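Sugar-binding transcriptional regulator, LacI family (Enterococcus faecalis, PDB 3CS3) probably acts as a sugar-responsive transcription factor of the LacI family that binds regulatory DNA, this construct covering the C-terminal, probably sugar-binding domain. Local coordinates at residues Gly156-Pro161 with Asp186-Gly191; Arg208-Asp213 with Arg224-Ala229. One frame throughout, in Å; residues are numbered along the deposited sequence.

Contact 1: Gly156-Pro161 with Asp186-Gly191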
loop_
_atom_site.group_PDB
_atom_site.type_symbol
_atom_site.label_atom_id
_atom_site.label_comp_id
_atom_site.label_asym_id
_atom_site.label_seq_id
_atom_site.Cartn_x
_atom_site.Cartn_y
_atom_site.Cartn_z
ATOM N N GLY A 156 8.306 12.991 13.713
ATOM C CA GLY A 156 7.195 12.294 13.062
ATOM C C GLY A 156 7.420 10.803 13.202
ATOM O O GLY A 156 8.256 10.377 13.998
ATOM N N ASP A 157 6.684 10.003 12.436
ATOM C CA ASP A 157 6.782 8.543 12.549
ATOM C C ASP A 157 6.751 7.813 11.203
ATOM O O ASP A 157 6.407 6.624 11.141
ATOM C CB ASP A 157 5.706 7.995 13.506
ATOM C CG ASP A 157 4.292 8.453 13.144
ATOM O OD1 ASP A 157 4.036 8.785 11.970
ATOM O OD2 ASP A 157 3.427 8.470 14.046
ATOM N N PHE A 158 7.106 8.548 10.145
ATOM C CA PHE A 158 7.096 8.098 8.738
ATOM C C PHE A 158 5.701 7.988 8.102
ATOM O O PHE A 158 5.584 7.772 6.895
ATOM C CB PHE A 158 7.902 6.801 8.523
ATOM C CG PHE A 158 9.395 7.000 8.462
ATOM C CD1 PHE A 158 9.950 8.136 7.865
ATOM C CD2 PHE A 158 10.252 6.023 8.963
ATOM C CE1 PHE A 158 11.340 8.307 7.801
ATOM C CE2 PHE A 158 11.640 6.186 8.903
ATOM C CZ PHE A 158 12.182 7.329 8.316
ATOM N N THR A 159 4.651 8.152 8.904
ATOM C CA THR A 159 3.289 8.042 8.400
ATOM C C THR A 159 2.749 9.411 8.040
ATOM O O THR A 159 3.203 10.420 8.573
ATOM C CB THR A 159 2.326 7.373 9.413
ATOM O OG1 THR A 159 1.985 8.306 10.446
ATOM C CG2 THR A 159 2.944 6.118 10.030
ATOM N N GLU A 160 1.765 9.422 7.147
ATOM C CA GLU A 160 1.098 10.642 6.681
ATOM C C GLU A 160 0.387 11.498 7.767
ATOM O O GLU A 160 0.503 12.730 7.723
ATOM C CB GLU A 160 0.169 10.304 5.501
ATOM C CG GLU A 160 -0.621 11.460 4.916
ATOM C CD GLU A 160 -1.501 11.039 3.754
ATOM O OE1 GLU A 160 -0.992 10.386 2.817
ATOM O OE2 GLU A 160 -2.705 11.369 3.775
ATOM N N PRO A 161 -0.353 10.869 8.726
ATOM C CA PRO A 161 -0.902 11.652 9.856
ATOM C C PRO A 161 0.093 12.521 10.643
ATOM O O PRO A 161 -0.283 13.605 11.093
ATOM C CB PRO A 161 -1.486 10.574 10.777
ATOM C CG PRO A 161 -1.842 9.468 9.870
ATOM C CD PRO A 161 -0.792 9.459 8.805
ATOM N N ASP A 186 8.277 10.746 1.711
ATOM C CA ASP A 186 7.223 11.293 0.855
ATOM C C ASP A 186 5.843 11.286 1.505
ATOM O O ASP A 186 5.039 12.169 1.247
ATOM C CB ASP A 186 7.154 10.525 -0.470
ATOM C CG ASP A 186 8.070 11.106 -1.548
ATOM O OD1 ASP A 186 9.008 11.871 -1.227
ATOM O OD2 ASP A 186 7.845 10.792 -2.735
ATOM N N GLU A 187 5.577 10.292 2.343
ATOM C CA GLU A 187 4.288 10.189 3.024
ATOM C C GLU A 187 4.047 11.304 4.022
ATOM O O GLU A 187 2.936 11.836 4.083
ATOM C CB GLU A 187 4.158 8.852 3.728
ATOM C CG GLU A 187 4.143 7.683 2.787
ATOM C CD GLU A 187 4.588 6.434 3.479
ATOM O OE1 GLU A 187 4.058 6.165 4.580
ATOM O OE2 GLU A 187 5.477 5.748 2.934
ATOM N N MET A 188 5.078 11.651 4.799
ATOM C CA MET A 188 5.009 12.806 5.699
ATOM C C MET A 188 4.861 14.099 4.888
ATOM O O MET A 188 4.122 14.994 5.282
ATOM C CB MET A 188 6.219 12.869 6.651
ATOM C CG MET A 188 6.153 11.880 7.825
ATOM S SD MET A 188 7.422 12.039 9.106
ATOM C CE MET A 188 8.899 11.947 8.094
ATOM N N ALA A 189 5.533 14.169 3.738
ATOM C CA ALA A 189 5.398 15.302 2.818
ATOM C C ALA A 189 3.987 15.434 2.249
ATOM O O ALA A 189 3.485 16.547 2.119
ATOM C CB ALA A 189 6.422 15.211 1.688
ATOM N N ILE A 190 3.354 14.304 1.920
ATOM C CA ILE A 190 1.961 14.292 1.443
ATOM C C ILE A 190 1.009 14.783 2.538
ATOM O O ILE A 190 0.065 15.524 2.259
ATOM C CB ILE A 190 1.531 12.899 0.881
ATOM C CG1 ILE A 190 2.312 12.551 -0.398
ATOM C CG2 ILE A 190 0.010 12.824 0.623
ATOM C CD1 ILE A 190 2.183 13.557 -1.547
ATOM N N GLY A 191 1.285 14.388 3.780
ATOM C CA GLY A 191 0.604 14.934 4.959
ATOM C C GLY A 191 0.703 16.447 5.071
ATOM O O GLY A 191 -0.259 17.101 5.467
HETATM O O HOH W 1 1.234 6.533 6.152
#

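Contact 2: Arg208-Asp213 with Arg224-Ala229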
loop_
_atom_site.group_PDB
_atom_site.type_symbol
_atom_site.label_atom_id
_atom_site.label_comp_id
_atom_site.label_asym_id
_atom_site.label_seq_id
_atom_site.Cartn_x
_atom_site.Cartn_y
_atom_site.Cartn_z
ATOM N N ARG A 208 8.239 25.502 0.905
ATOM C CA ARG A 208 9.050 24.717 -0.019
ATOM C C ARG A 208 9.454 23.391 0.622
ATOM O O ARG A 208 9.946 23.368 1.751
ATOM C CB ARG A 208 10.287 25.506 -0.448
ATOM C CG ARG A 208 9.988 26.873 -1.040
ATOM C CD ARG A 208 11.253 27.533 -1.584
ATOM N NE ARG A 208 12.148 28.004 -0.527
ATOM C CZ ARG A 208 13.282 28.670 -0.738
ATOM N NH1 ARG A 208 13.674 28.953 -1.971
ATOM N NH2 ARG A 208 14.027 29.055 0.289
ATOM N N ILE A 209 9.243 22.291 -0.101
ATOM C CA ILE A 209 9.426 20.955 0.467
ATOM C C ILE A 209 10.247 20.004 -0.415
ATOM O O ILE A 209 10.157 20.042 -1.639
ATOM C CB ILE A 209 8.052 20.334 0.904
ATOM C CG1 ILE A 209 8.240 19.090 1.782
ATOM C CG2 ILE A 209 7.158 20.048 -0.297
ATOM C CD1 ILE A 209 7.100 18.852 2.762
ATOM N N ILE A 210 11.098 19.199 0.223
ATOM C CA ILE A 210 11.752 18.057 -0.426
ATOM C C ILE A 210 11.491 16.806 0.413
ATOM O O ILE A 210 11.649 16.830 1.635
ATOM C CB ILE A 210 13.279 18.259 -0.630
ATOM C CG1 ILE A 210 13.556 19.526 -1.443
ATOM C CG2 ILE A 210 13.902 17.046 -1.344
ATOM C CD1 ILE A 210 15.022 19.782 -1.734
ATOM N N GLY A 211 11.064 15.729 -0.247
ATOM C CA GLY A 211 10.813 14.452 0.417
ATOM C C GLY A 211 11.900 13.420 0.154
ATOM O O GLY A 211 13.036 13.764 -0.169
ATOM N N PHE A 212 11.530 12.149 0.284
ATOM C CA PHE A 212 12.448 11.017 0.178
ATOM C C PHE A 212 11.542 9.823 -0.095
ATOM O O PHE A 212 10.478 9.725 0.521
ATOM C CB PHE A 212 13.168 10.825 1.520
ATOM C CG PHE A 212 14.516 10.134 1.436
ATOM C CD1 PHE A 212 15.680 10.823 1.781
ATOM C CD2 PHE A 212 14.623 8.792 1.067
ATOM C CE1 PHE A 212 16.940 10.192 1.731
ATOM C CE2 PHE A 212 15.877 8.151 1.007
ATOM C CZ PHE A 212 17.034 8.854 1.346
ATOM N N ASP A 213 11.954 8.958 -1.031
ATOM C CA ASP A 213 11.278 7.685 -1.437
ATOM C C ASP A 213 10.797 7.629 -2.881
ATOM O O ASP A 213 10.744 6.546 -3.458
ATOM C CB ASP A 213 10.129 7.226 -0.512
ATOM C CG ASP A 213 10.622 6.700 0.820
ATOM O OD1 ASP A 213 11.838 6.457 0.957
ATOM O OD2 ASP A 213 9.790 6.559 1.738
ATOM N N ARG A 224 4.590 18.951 -8.387
ATOM C CA ARG A 224 5.348 17.695 -8.250
ATOM C C ARG A 224 6.318 17.747 -7.071
ATOM O O ARG A 224 7.109 18.686 -6.932
ATOM C CB ARG A 224 6.052 17.334 -9.579
ATOM C CG ARG A 224 7.440 16.694 -9.480
ATOM C CD ARG A 224 7.495 15.219 -9.833
ATOM N NE ARG A 224 7.661 14.363 -8.657
ATOM C CZ ARG A 224 8.272 13.177 -8.660
ATOM N NH1 ARG A 224 8.801 12.685 -9.774
ATOM N NH2 ARG A 224 8.351 12.473 -7.541
ATOM N N LEU A 225 6.214 16.745 -6.203
ATOM C CA LEU A 225 7.027 16.678 -4.997
ATOM C C LEU A 225 8.471 16.316 -5.328
ATOM O O LEU A 225 8.756 15.197 -5.768
ATOM C CB LEU A 225 6.429 15.689 -3.992
ATOM C CG LEU A 225 7.226 15.371 -2.717
ATOM C CD1 LEU A 225 7.436 16.605 -1.845
ATOM C CD2 LEU A 225 6.529 14.282 -1.930
ATOM N N ALA A 226 9.363 17.289 -5.133
ATOM C CA ALA A 226 10.812 17.084 -5.228
ATOM C C ALA A 226 11.225 16.074 -4.163
ATOM O O ALA A 226 10.737 16.119 -3.025
ATOM C CB ALA A 226 11.546 18.399 -5.033
ATOM N N THR A 227 12.102 15.148 -4.534
ATOM C CA THR A 227 12.299 13.953 -3.719
ATOM C C THR A 227 13.612 13.250 -4.010
ATOM O O THR A 227 14.304 13.576 -4.975
ATOM C CB THR A 227 11.118 12.942 -3.916
ATOM O OG1 THR A 227 11.233 11.866 -2.979
ATOM C CG2 THR A 227 11.097 12.390 -5.351
ATOM N N ILE A 228 13.941 12.285 -3.158
ATOM C CA ILE A 228 15.112 11.436 -3.343
ATOM C C ILE A 228 14.654 10.049 -3.797
ATOM O O ILE A 228 13.888 9.376 -3.111
ATOM C CB ILE A 228 15.951 11.335 -2.052
ATOM C CG1 ILE A 228 16.329 12.733 -1.512
ATOM C CG2 ILE A 228 17.167 10.465 -2.280
ATOM C CD1 ILE A 228 17.309 13.533 -2.381
ATOM N N ALA A 229 15.129 9.646 -4.967
ATOM C CA ALA A 229 14.695 8.423 -5.614
ATOM C C ALA A 229 15.747 7.346 -5.546
ATOM O O ALA A 229 16.937 7.630 -5.539
ATOM C CB ALA A 229 14.356 8.696 -7.055
#

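Contact 1: Gly156-Pro161 with Asp186-Gly191
The Asx turn between strand 151-155 and helix 160-170 lays Phe158, Thr159 and Glu160 against Glu187 and Met188, in the first turn of helix 186-196. Both segments follow the carboxyl ends of parallel strands in one lobe of the periplasmic-binding-protein fold of this family, where connections commonly border the ligand cleft; a glycerol lies near Phe158. Asp157 OD1 shapes the turn by accepting from the backbone N of Thr159 and, at 2.6 Å, from Thr159 OG1. Met188, long and unbranched, can lie along the turn. Its CG rests 3.4 Å from Thr159 O, its sulfur takes a weak bond from Phe158 N (N to SD 3.7 Å), and the bend at chi3 (-54°) turns CE to within 4.0 Å of CD1 on the Phe158 ring. Tyr18 also meets that ring. Glu187 OE1 lies near Phe158 O, but both are acceptors, and the carbonyl is bonded instead by Asn185 ND2. A water links the segments, accepting from Glu160 N and donating to Glu187 OE1. Glu160, with CG anti to the backbone N (chi1 179°), stretches along the helix toward Lys194, its salt-bridge partner. Its CB and CG pass Glu187 O at 3.5 and 3.7 Å; the backbone CA meets the same oxygen at 3.4 Å in a CA-H...O contact, and OE1 lies 3.4 Å from Ile190 CG2.

Contact 2: Arg208-Asp213 with Arg224-Ala229
Phe212 and Ile228 meet where the two segments are most closely joined: Ile228 CB stands over the centre of the ring, 3.9 Å from its centroid and 12° off the normal, a CH-pi contact. Ile228 is beta-branched and spreads two arms across the same ring, CG1 reaching CD1 and CG2 reaching CE1 and CZ. The Phe212 side chain comes into place with CG anti to its backbone N (chi1 -155°), and Arg136 adds a cation-pi interaction. Two backbone bonds fix the segments here, Gly211 N to Ala226 O at 2.8 Å and nearly straight, and Asp213 N to Ile228 O at 2.9 Å. Gly211 lies close to Leu225 and Thr227, where a residue without a side chain fits easily. Segment 208-213 is the edge strand 207-210 of the parallel sheet of one lobe running on into a Gly-Phe-Asp loop, while strand 227-229 runs beside strand 255-262 at the hinge end of the same lobe, near the crossovers that join the lobes of this periplasmic-binding-protein fold. Asp213 bonds a glycerol and Tyr230 through OD1, consistent with a place in the sugar pocket. Toward Arg208 and Arg224 the segments part, and both arginines, partly exposed, make no contact across. The contact thins there to a CA-H...O approach of Ile210 CA to Ala226 O at 3.4 Å and apolar touches: Ile209 CG2 on Leu225 CD1 at 3.8 Å, and Ile210 CG1 on Ala226 CB at 4.3 Å, the small alanine pointing toward the strand.

Overall arrangement
Contact 1 is partly buried and joins two helix starts of one lobe, whereas contact 2 is buried and holds the end of strand 207-210 to strand 227-229 near the hinge. Their chemistry follows: the first relies on side chains over backbone, a water and a glutamate, the second on backbone bonds and hydrocarbon against an aromatic ring. Asp186 joins them. It opens the helix of contact 1 yet serves contact 2, its backbone N lying 2.7 Å from Phe212 O in a probable hydrogen bond and its OD1 2.8 Å from Thr227 OG1 in another. The carboxylate probably satisfies a buried threonine hydroxyl, while glycerol near each contact suggests that both border the cleft.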